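Local coordinates for lumazine-binding protein (Silicibacter pomeroyi DSS-3, PDB 3FKA) that is of unknown function but has an NTF2-like fold and belongs to a putative lumazine-binding family, so it may bind a small ligand, at the interface of chains A and B and the interface of chains A and C. Numbering follows the deposited sequence. Chains: chain A/B/C, uncharacterized NTF-2 like protein.

Contact 1: the interface of chains A and B. Residues chain A 4-5, 8; chain B 12, 16, 72.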
# COMPACT_ATOMS: atom_id res chain seq x y z
N THR A 4 17.59 5.30 -0.44
CA THR A 4 16.15 4.99 -0.28
C THR A 4 15.28 6.23 -0.57
O THR A 4 14.25 6.12 -1.26
CB THR A 4 15.82 4.40 1.14
OG1 THR A 4 14.43 4.05 1.21
CG2 THR A 4 16.15 5.38 2.26
N SER A 5 15.72 7.39 -0.08
CA SER A 5 15.03 8.66 -0.29
C SER A 5 15.09 9.03 -1.77
O SER A 5 14.09 9.46 -2.34
CB SER A 5 15.68 9.78 0.52
OG SER A 5 15.61 9.50 1.90
N ILE A 8 12.59 7.07 -3.93
CA ILE A 8 11.21 7.60 -3.79
C ILE A 8 11.07 8.85 -4.68
O ILE A 8 10.11 8.98 -5.42
CB ILE A 8 10.79 7.91 -2.33
CG1 ILE A 8 10.88 6.67 -1.42
CG2 ILE A 8 9.36 8.49 -2.29
CD1 ILE A 8 10.07 5.51 -1.88
N THR B 12 9.38 11.87 3.11
CA THR B 12 10.67 11.18 2.96
C THR B 12 11.68 11.83 3.94
O THR B 12 12.39 11.12 4.65
CB THR B 12 11.16 11.23 1.49
OG1 THR B 12 10.20 10.54 0.66
CG2 THR B 12 12.50 10.59 1.33
N GLU B 16 13.77 10.33 7.34
CA GLU B 16 15.21 10.48 7.56
C GLU B 16 15.46 11.17 8.94
O GLU B 16 16.33 10.73 9.70
CB GLU B 16 15.87 11.24 6.42
CG GLU B 16 17.38 11.39 6.62
CD GLU B 16 18.11 11.83 5.36
OE1 GLU B 16 17.84 11.26 4.28
OE2 GLU B 16 19.02 12.68 5.49
N TRP B 72 18.05 1.85 7.20
CA TRP B 72 16.61 1.99 7.06
C TRP B 72 16.17 2.09 5.61
O TRP B 72 16.99 2.28 4.72
CB TRP B 72 16.14 3.24 7.81
CG TRP B 72 16.78 4.46 7.29
CD1 TRP B 72 18.06 4.88 7.55
CD2 TRP B 72 16.21 5.43 6.42
NE1 TRP B 72 18.32 6.05 6.88
CE2 TRP B 72 17.20 6.41 6.19
CE3 TRP B 72 14.96 5.57 5.82
CZ2 TRP B 72 16.97 7.52 5.39
CZ3 TRP B 72 14.74 6.67 5.03
CH2 TRP B 72 15.74 7.63 4.81
O HOH W 1 15.80 11.97 3.03

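Contact 2: the interface of chains A and C. Residues chain A 85-86, 100-102; chain C 76, 85-87, 100, 102.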
# COMPACT_ATOMS: atom_id res chain seq x y z
N MSE A 85 5.74 -0.36 -6.88
CA MSE A 85 4.32 -0.32 -7.17
C MSE A 85 3.85 1.09 -6.96
O MSE A 85 4.22 1.70 -5.96
CB MSE A 85 3.51 -1.15 -6.19
CG MSE A 85 3.68 -2.55 -6.24
SE MSE A 85 2.31 -3.38 -5.10
CE MSE A 85 3.05 -3.05 -3.40
N LEU A 86 3.01 1.60 -7.86
CA LEU A 86 2.52 2.96 -7.73
C LEU A 86 1.04 3.01 -8.00
O LEU A 86 0.56 2.29 -8.87
CB LEU A 86 3.20 3.86 -8.78
CG LEU A 86 4.72 4.07 -8.86
CD1 LEU A 86 5.21 4.60 -10.24
CD2 LEU A 86 5.13 5.00 -7.78
N PHE A 100 -2.61 1.65 -11.70
CA PHE A 100 -1.72 0.84 -10.86
C PHE A 100 -0.56 0.48 -11.78
O PHE A 100 -0.79 -0.16 -12.82
CB PHE A 100 -2.32 -0.44 -10.28
CG PHE A 100 -3.39 -0.25 -9.22
CD1 PHE A 100 -3.39 0.81 -8.32
CD2 PHE A 100 -4.29 -1.27 -9.00
CE1 PHE A 100 -4.35 0.87 -7.30
CE2 PHE A 100 -5.22 -1.20 -7.99
CZ PHE A 100 -5.24 -0.13 -7.14
N LEU A 101 0.66 0.88 -11.39
CA LEU A 101 1.86 0.62 -12.17
C LEU A 101 2.91 -0.16 -11.40
O LEU A 101 3.09 0.05 -10.20
CB LEU A 101 2.50 1.92 -12.66
CG LEU A 101 1.64 2.98 -13.34
CD1 LEU A 101 0.89 3.82 -12.31
CD2 LEU A 101 2.51 3.87 -14.19
N THR A 102 3.59 -1.09 -12.08
CA THR A 102 4.69 -1.87 -11.46
C THR A 102 5.91 -1.41 -12.27
O THR A 102 5.83 -1.22 -13.50
CB THR A 102 4.49 -3.39 -11.40
OG1 THR A 102 4.18 -3.84 -12.71
CG2 THR A 102 3.36 -3.75 -10.41
N SER C 76 0.48 -6.93 1.05
CA SER C 76 -0.48 -5.87 0.77
C SER C 76 -1.38 -6.22 -0.40
O SER C 76 -1.01 -7.02 -1.27
CB SER C 76 0.16 -4.50 0.53
OG SER C 76 0.77 -4.41 -0.74
N MSE C 85 -3.72 -4.61 -7.09
CA MSE C 85 -2.28 -4.76 -7.09
C MSE C 85 -1.95 -5.38 -5.73
O MSE C 85 -2.45 -4.92 -4.71
CB MSE C 85 -1.65 -3.42 -7.36
CG MSE C 85 -0.21 -3.52 -7.62
SE MSE C 85 0.50 -1.79 -8.15
CE MSE C 85 -0.23 -0.64 -6.74
N LEU C 86 -1.13 -6.43 -5.75
CA LEU C 86 -0.79 -7.21 -4.57
C LEU C 86 0.69 -7.36 -4.36
O LEU C 86 1.44 -7.51 -5.32
CB LEU C 86 -1.33 -8.64 -4.73
CG LEU C 86 -2.79 -9.16 -4.79
CD1 LEU C 86 -3.40 -9.40 -3.40
CD2 LEU C 86 -3.70 -8.29 -5.68
N HIS C 87 1.11 -7.37 -3.10
CA HIS C 87 2.51 -7.61 -2.70
C HIS C 87 2.43 -8.95 -1.98
O HIS C 87 1.79 -9.05 -0.92
CB HIS C 87 3.12 -6.51 -1.84
CG HIS C 87 4.46 -6.84 -1.26
ND1 HIS C 87 4.99 -6.18 -0.17
CD2 HIS C 87 5.35 -7.81 -1.57
CE1 HIS C 87 6.17 -6.69 0.12
NE2 HIS C 87 6.42 -7.68 -0.71
N PHE C 100 5.19 -8.34 -6.97
CA PHE C 100 4.22 -7.28 -7.13
C PHE C 100 3.38 -7.70 -8.33
O PHE C 100 3.91 -7.75 -9.45
CB PHE C 100 4.79 -5.89 -7.34
CG PHE C 100 5.58 -5.34 -6.19
CD1 PHE C 100 5.34 -5.70 -4.85
CD2 PHE C 100 6.47 -4.30 -6.43
CE1 PHE C 100 6.03 -5.10 -3.84
CE2 PHE C 100 7.13 -3.70 -5.41
CZ PHE C 100 6.92 -4.09 -4.11
N THR C 102 -0.19 -7.30 -10.77
CA THR C 102 -1.25 -6.40 -11.24
C THR C 102 -2.32 -7.42 -11.65
O THR C 102 -1.99 -8.45 -12.26
CB THR C 102 -0.88 -5.43 -12.37
OG1 THR C 102 -0.25 -6.15 -13.44
CG2 THR C 102 0.08 -4.38 -11.84
O HOH W 2 3.59 -6.52 -12.42

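Contact 1: the interface of chains A and B
The six-membered ring of B:Trp72 receives the methyl CG2 of A:Thr4 over one face, a CH-pi contact in which the carbon stands 3.6 Å from the ring centroid. The methyl is shifted toward the rim and lies about equally near CZ3 and CH2, at 3.4 Å from B:Trp72 CZ3, so it covers the outer end of the indole and not the pyrrole part. The two side chains meet at about a right angle. A:Thr4 can offer its methyl this way because its hydroxyl OG1 is anti to the backbone N (chi1 -177°), which turns CG2 into the crowded position between N and the carbonyl carbon. At the same end of the indole, the hydroxyl OG of A:Ser5 comes to 3.5 Å from B:Trp72 CH2.

Beyond the ring, helix 4-24 of chain A meets its counterpart in chain B. The methyl CG2 of B:Thr12, anti to its own backbone N, presses on the side chain of A:Ser5, and the separation of 3.4 Å between B:Thr12 CG2 and A:Ser5 CB is tight for two carbons. B:Thr12 thus turns its methyl toward the serine, while its hydroxyl OG1 faces A:Ile8, whose CG2 lies 3.7 Å from B:Thr12 OG1 in a looser contact.

No nitrogen or oxygen of one chain bonds directly to the other in this patch, which is one part of a two-fold symmetric interface of the deposited assembly and may not be a biological one. The polar link runs through a water. B:Glu16, in an extended form, stands out from its helix and brings a carboxylate oxygen, OE1, to 3.7 Å from A:Ser5 OG, too far for a direct bond. A water fills the step between them, 2.7 Å from A:Ser5 OG and 2.5 Å from B:Glu16 OE1.

Contact 2: the interface of chains A and C
A:Met85 and C:Met85, both selenomethionine, form the apolar centre, their side chains sliding past each other in opposite directions. The selenium SE of A:Met85 rests 3.6 Å from CG of C:Met85. The two copies differ in shape despite the two-fold relation of the chains: CG of A:Met85 is anti to the carbonyl carbon (chi1 -68°), whereas CG of C:Met85 is anti to the backbone N (chi1 -170°). Both bend at the third torsion.

Each selenomethionine also meets the phenylalanine of the other chain. CG of A:Met85 lies over one face of C:Phe100, 3.5 Å from the ring centroid in a CH-pi contact, and its terminal methyl CE reaches farther along to 3.6 Å from CE1 of C:Phe100. Within chain C, the edge of this ring points at CG of C:His87, and CE1 of C:Phe100 sits above one face of the imidazole, so the histidine flanks the ring at its edge, beside the face that receives A:Met85. An alanine in place of C:Phe100 would probably leave CG and CE of A:Met85 without the ring they lie against and set that flexible chain free to turn. The opposite pairing is looser, with SE of C:Met85 3.8 Å from CB of A:Phe100.

Toward the rim, CE of A:Met85 comes to 3.8 Å from the hydroxyl OG of C:Ser76. At another border, A:Thr102 and C:Thr102 reach tip to tip, their CG2 methyls 3.6 Å apart. The hydroxyl OG1 of A:Thr102 instead takes a water at 2.8 Å, which passes on to the backbone carbonyl of C:Phe100 in a longer link. No direct polar bond crosses this patch. Packing of strands 83-92 and 95-106 from both chains thus gives a largely apolar sheet-to-sheet interface, consistent with a dimer of the kind common among NTF2-like proteins.

Contact 1 and contact 2 lie about 19 Å apart, measured between the centres of their C-alpha atoms, and draw largely on different parts of chain A: helix 4-24 faces chain B, whereas strands 83-92 and 95-106 face chain C. By the two-fold symmetry strand 72-80 serves both, with the tryptophan seen in B:Trp72 and the serine seen in C:Ser76, though no residue position is shared between the two patches. One subunit can therefore hold both partners at once, and two different two-fold interfaces could build the deposited assembly of four copies, which need not be the form in solution.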